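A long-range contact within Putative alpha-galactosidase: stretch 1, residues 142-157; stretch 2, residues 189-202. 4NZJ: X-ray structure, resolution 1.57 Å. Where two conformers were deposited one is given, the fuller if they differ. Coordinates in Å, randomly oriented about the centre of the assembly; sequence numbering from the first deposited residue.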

# COMPACT_ATOMS: atom_id res chain seq x y z
N ASP A 142 14.70 4.77 -0.28
CA ASP A 142 15.25 3.58 0.36
C ASP A 142 16.70 3.84 0.81
O ASP A 142 17.04 4.97 1.16
N ASP A 143 17.54 2.81 0.81
CA ASP A 143 18.89 2.88 1.40
C ASP A 143 19.80 3.82 0.59
O ASP A 143 19.53 4.12 -0.57
N PHE A 144 20.89 4.27 1.22
CA PHE A 144 21.93 5.10 0.58
C PHE A 144 21.56 6.56 0.31
O PHE A 144 22.26 7.23 -0.47
N TRP A 145 20.51 7.08 0.93
CA TRP A 145 20.28 8.54 0.92
C TRP A 145 21.29 9.25 1.84
O TRP A 145 21.55 10.44 1.69
N GLN A 146 21.83 8.49 2.79
CA GLN A 146 22.77 9.00 3.78
C GLN A 146 24.20 8.51 3.52
O GLN A 146 24.40 7.53 2.79
N LEU A 147 25.17 9.19 4.13
CA LEU A 147 26.57 8.83 3.99
C LEU A 147 26.92 7.66 4.92
O LEU A 147 26.15 7.33 5.83
N PRO A 148 28.07 7.01 4.67
CA PRO A 148 28.45 5.84 5.47
C PRO A 148 28.55 6.07 6.98
O PRO A 148 28.14 5.21 7.75
N GLU A 149 29.07 7.22 7.38
CA GLU A 149 29.32 7.49 8.79
C GLU A 149 28.42 8.60 9.32
O GLU A 149 28.07 9.54 8.61
N ARG A 150 28.03 8.46 10.59
CA ARG A 150 27.34 9.53 11.30
C ARG A 150 28.29 10.73 11.37
O ARG A 150 29.50 10.58 11.47
N GLY A 151 27.74 11.94 11.29
CA GLY A 151 28.54 13.13 11.47
C GLY A 151 29.11 13.19 12.87
O GLY A 151 28.52 12.63 13.80
N ALA A 152 30.26 13.84 13.04
CA ALA A 152 30.80 14.07 14.37
C ALA A 152 29.82 14.89 15.23
O ALA A 152 29.89 14.85 16.46
N ASP A 153 28.91 15.60 14.58
CA ASP A 153 27.85 16.34 15.28
C ASP A 153 26.71 15.47 15.83
O ASP A 153 25.82 15.99 16.50
N GLY A 154 26.73 14.17 15.54
CA GLY A 154 25.76 13.24 16.10
C GLY A 154 24.57 12.96 15.21
O GLY A 154 23.66 12.24 15.60
N HIS A 155 24.58 13.52 14.00
CA HIS A 155 23.46 13.39 13.07
C HIS A 155 23.83 12.58 11.82
O HIS A 155 24.97 12.63 11.36
N LEU A 156 22.84 11.89 11.28
CA LEU A 156 22.97 11.28 9.95
C LEU A 156 23.35 12.38 8.97
O LEU A 156 22.91 13.53 9.10
N GLN A 157 24.17 12.03 7.99
CA GLN A 157 24.59 12.99 6.97
C GLN A 157 23.87 12.68 5.67
O GLN A 157 24.03 11.61 5.12
N GLU A 189 24.13 -0.09 13.71
CA GLU A 189 25.10 0.96 13.41
C GLU A 189 25.20 1.19 11.89
O GLU A 189 25.48 2.30 11.44
N LYS A 190 24.96 0.14 11.11
CA LYS A 190 25.04 0.21 9.65
C LYS A 190 23.81 -0.42 9.00
O LYS A 190 23.27 -1.41 9.50
N THR A 191 23.40 0.13 7.86
CA THR A 191 22.26 -0.40 7.12
C THR A 191 22.67 -1.65 6.34
O THR A 191 23.85 -2.02 6.32
N CYS A 192 21.70 -2.27 5.68
CA CYS A 192 21.98 -3.42 4.81
C CYS A 192 23.06 -3.09 3.79
O CYS A 192 23.98 -3.88 3.58
N GLY A 193 22.97 -1.91 3.18
CA GLY A 193 23.94 -1.46 2.19
C GLY A 193 25.28 -0.99 2.74
O GLY A 193 26.24 -0.79 1.98
N GLY A 194 25.35 -0.78 4.05
CA GLY A 194 26.59 -0.41 4.71
C GLY A 194 26.76 1.08 4.95
O GLY A 194 27.89 1.55 5.13
N VAL A 195 25.66 1.83 4.94
CA VAL A 195 25.71 3.26 5.31
C VAL A 195 25.12 3.43 6.72
O VAL A 195 24.75 2.45 7.35
N CYS A 196 25.06 4.66 7.23
CA CYS A 196 24.80 4.84 8.66
C CYS A 196 23.36 4.49 9.04
O CYS A 196 22.41 4.94 8.40
N GLY A 197 23.21 3.68 10.09
CA GLY A 197 21.90 3.37 10.67
C GLY A 197 21.64 4.15 11.96
O GLY A 197 22.44 5.00 12.34
N SER A 198 20.55 3.82 12.65
CA SER A 198 20.03 4.65 13.75
C SER A 198 20.18 4.07 15.16
O SER A 198 19.78 4.71 16.13
N TYR A 199 20.74 2.87 15.29
CA TYR A 199 20.83 2.26 16.62
C TYR A 199 21.58 3.15 17.61
O TYR A 199 22.71 3.56 17.35
N GLY A 200 20.94 3.45 18.73
CA GLY A 200 21.51 4.31 19.77
C GLY A 200 21.27 5.80 19.57
O GLY A 200 21.59 6.60 20.45
N TYR A 201 20.74 6.17 18.41
CA TYR A 201 20.48 7.58 18.08
C TYR A 201 19.04 7.76 17.59
O TYR A 201 18.75 8.66 16.79
N GLU A 202 18.15 6.90 18.07
CA GLU A 202 16.78 6.85 17.55
C GLU A 202 16.06 8.19 17.71
O GLU A 202 15.36 8.63 16.79

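Neither stretch forms a regular helix or strand; together they bury 786 Å², and the clearest hollow lies at Gly193.

At one end, the type I turn from Thr191 to Gly194 receives Asp143, whose CA-to-CB bond points toward it. With chi1 at -156° (t), the carboxylate accepts two hydrogen bonds from the turn: Thr191 OG1 donates to Asp143 OD1 at 2.9 Å, and Gly193 N donates to Asp143 OD2 at 2.9 Å. Thr191 (p) also accepts at OG1 from Val195 N, 3.1 Å away, so one hydroxyl links the turn to the aspartate. The hollow exists because Gly193 has no side chain: an ideal CB there would lie 2.2 Å from Phe144 CE1 and 2.7 Å from Asp143 OD2, both clashes. Phe144 (m) starts sideways, but its ring end comes nearer, bringing CZ to 3.3 Å from Gly193 O and CD2 to 3.8 Å from Val195 CG1.

Val195 (m) is the next bump. Its CG1 meets Phe144 and, more loosely, Pro148, with Pro148 CG to Val195 CG1 at 4.3 Å; its CG2 lies 3.2 Å from Asp143 OD1 and 3.5 Å from Gln146 OE1. Gln146 points toward stretch 2 and folds through chi1 71° (p) and chi2 -85° (m), which lets its NE2 donate to Cys196 O at 3.0 Å. The backbones also join here, Cys196 N donating to Leu147 O at 3.2 Å with an angle of 158°. Pro148 O is equally near Cys196 N, but the angle is poor; it instead accepts from Lys190 NZ at 2.9 Å. That amine also forms a salt bridge with Glu149 OE2, at 2.6 Å from NZ, although the CA-to-CB bond of Glu149 points away.

Cys196 (t) loses 105 Å² to the other stretch, the most of any residue here. Its sulfur packs against both Arg150 and Leu156: SG is 3.6 Å from Arg150 CB and 3.7 Å from Leu156 CD2.

Arg150 closes the far end. Extended at chi1 and chi2 (both t) and bent at chi3 (-65°, m), it lays its guanidinium flat on the Tyr201 ring, with planes at 5° and centres 3.9 Å apart. Arg150 CD sits over the ring face, 3.6 Å from the centroid of Tyr201, while CZ is off-centre. Near the guanidinium plane, Arg150 NH2 donates to Gly197 O at 2.9 Å; Arg150 NH1 donates to Gly154 O at 3.0 Å within its own stretch. Tyr201 (m) thus offers a flat surface to the arginine.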

# COMPACT_ATOMS: atom_id res chain seq x y z
CB ASP A 142 15.12 2.37 -0.58
CG ASP A 142 15.03 1.05 0.18
OD1 ASP A 142 13.93 0.71 0.67
OD2 ASP A 142 16.07 0.37 0.29
CB ASP A 143 19.46 1.44 1.43
CG ASP A 143 20.54 1.21 2.48
OD1 ASP A 143 21.00 2.15 3.17
OD2 ASP A 143 20.93 0.02 2.60
CB PHE A 144 22.46 4.48 -0.73
CG PHE A 144 23.15 3.15 -0.56
CD1 PHE A 144 22.43 1.97 -0.65
CD2 PHE A 144 24.52 3.09 -0.38
CE1 PHE A 144 23.07 0.75 -0.54
CE2 PHE A 144 25.17 1.88 -0.26
CZ PHE A 144 24.44 0.71 -0.34
CB TRP A 145 18.84 8.88 1.35
CG TRP A 145 18.53 8.47 2.74
CD1 TRP A 145 17.97 7.30 3.15
CD2 TRP A 145 18.77 9.23 3.93
NE1 TRP A 145 17.85 7.28 4.52
CE2 TRP A 145 18.34 8.46 5.02
CE3 TRP A 145 19.33 10.50 4.17
CZ2 TRP A 145 18.44 8.90 6.34
CZ3 TRP A 145 19.42 10.94 5.48
CH2 TRP A 145 18.98 10.14 6.55
CB GLN A 146 22.33 8.57 5.19
CG GLN A 146 22.49 7.09 5.53
CD GLN A 146 21.32 6.23 5.08
OE1 GLN A 146 21.01 6.15 3.88
NE2 GLN A 146 20.65 5.58 6.04
CB LEU A 147 27.47 10.04 4.30
CG LEU A 147 27.30 11.24 3.36
CD1 LEU A 147 28.26 12.34 3.75
CD2 LEU A 147 27.50 10.85 1.90
CB PRO A 148 29.82 5.46 4.91
CG PRO A 148 29.79 5.94 3.51
CD PRO A 148 28.96 7.20 3.52
CB GLU A 149 30.78 7.89 9.02
CG GLU A 149 31.80 6.87 8.54
CD GLU A 149 31.65 5.51 9.21
OE1 GLU A 149 31.32 5.46 10.42
OE2 GLU A 149 31.86 4.49 8.53
CB ARG A 150 26.95 9.06 12.71
CG ARG A 150 26.09 10.05 13.49
CD ARG A 150 25.44 9.39 14.70
NE ARG A 150 24.48 8.38 14.28
CZ ARG A 150 23.19 8.59 14.03
NH1 ARG A 150 22.64 9.79 14.18
NH2 ARG A 150 22.43 7.57 13.64
CB ALA A 152 32.15 14.77 14.30
CB ASP A 153 27.28 17.46 14.39
CG ASP A 153 26.50 16.94 13.18
OD1 ASP A 153 26.35 15.71 12.99
OD2 ASP A 153 26.01 17.79 12.41
CB HIS A 155 22.98 14.77 12.62
CG HIS A 155 22.41 15.60 13.72
ND1 HIS A 155 21.05 15.76 13.90
CD2 HIS A 155 23.00 16.30 14.71
CE1 HIS A 155 20.84 16.52 14.95
NE2 HIS A 155 22.01 16.87 15.46
CB LEU A 156 21.65 10.63 9.54
CG LEU A 156 21.24 9.41 10.35
CD1 LEU A 156 19.78 9.08 10.07
CD2 LEU A 156 22.15 8.22 10.07
CB GLN A 157 26.09 12.90 6.73
CG GLN A 157 26.93 13.21 7.95
CD GLN A 157 28.41 13.19 7.62
OE1 GLN A 157 28.96 14.21 7.21
NE2 GLN A 157 29.04 12.04 7.79
CB GLU A 189 26.46 0.59 14.00
CG GLU A 189 26.47 0.41 15.53
CD GLU A 189 26.02 -0.97 16.01
OE1 GLU A 189 25.53 -1.80 15.21
OE2 GLU A 189 26.15 -1.24 17.23
CB LYS A 190 26.29 -0.51 9.16
CG LYS A 190 27.60 0.09 9.64
CD LYS A 190 27.93 1.38 8.90
CE LYS A 190 29.31 1.89 9.30
NZ LYS A 190 29.82 2.91 8.35
CB THR A 191 21.71 0.62 6.10
OG1 THR A 191 22.69 0.84 5.07
CG2 THR A 191 21.35 1.94 6.77
CB CYS A 192 20.72 -3.91 4.10
SG CYS A 192 19.41 -4.47 5.21
CB VAL A 195 25.06 4.18 4.26
CG1 VAL A 195 25.89 4.18 2.98
CG2 VAL A 195 23.63 3.77 3.96
CB CYS A 196 25.10 6.28 9.07
SG CYS A 196 25.25 6.44 10.86
CB SER A 198 18.55 4.94 13.51
OG SER A 198 18.36 5.75 12.37
CB TYR A 199 21.48 0.88 16.54
CG TYR A 199 21.60 0.22 17.89
CD1 TYR A 199 20.46 -0.10 18.62
CD2 TYR A 199 22.83 -0.09 18.44
CE1 TYR A 199 20.54 -0.71 19.85
CE2 TYR A 199 22.93 -0.70 19.68
CZ TYR A 199 21.78 -1.01 20.38
OH TYR A 199 21.86 -1.61 21.61
CB TYR A 201 21.45 8.05 16.99
CG TYR A 201 22.90 8.06 17.41
CD1 TYR A 201 23.68 6.92 17.27
CD2 TYR A 201 23.50 9.21 17.92
CE1 TYR A 201 25.02 6.92 17.64
CE2 TYR A 201 24.84 9.22 18.29
CZ TYR A 201 25.59 8.07 18.15
OH TYR A 201 26.92 8.07 18.52
CB GLU A 202 15.99 5.74 18.23
CG GLU A 202 16.51 4.34 17.93
CD GLU A 202 17.60 3.85 18.87
OE1 GLU A 202 18.15 4.66 19.66
OE2 GLU A 202 17.93 2.65 18.81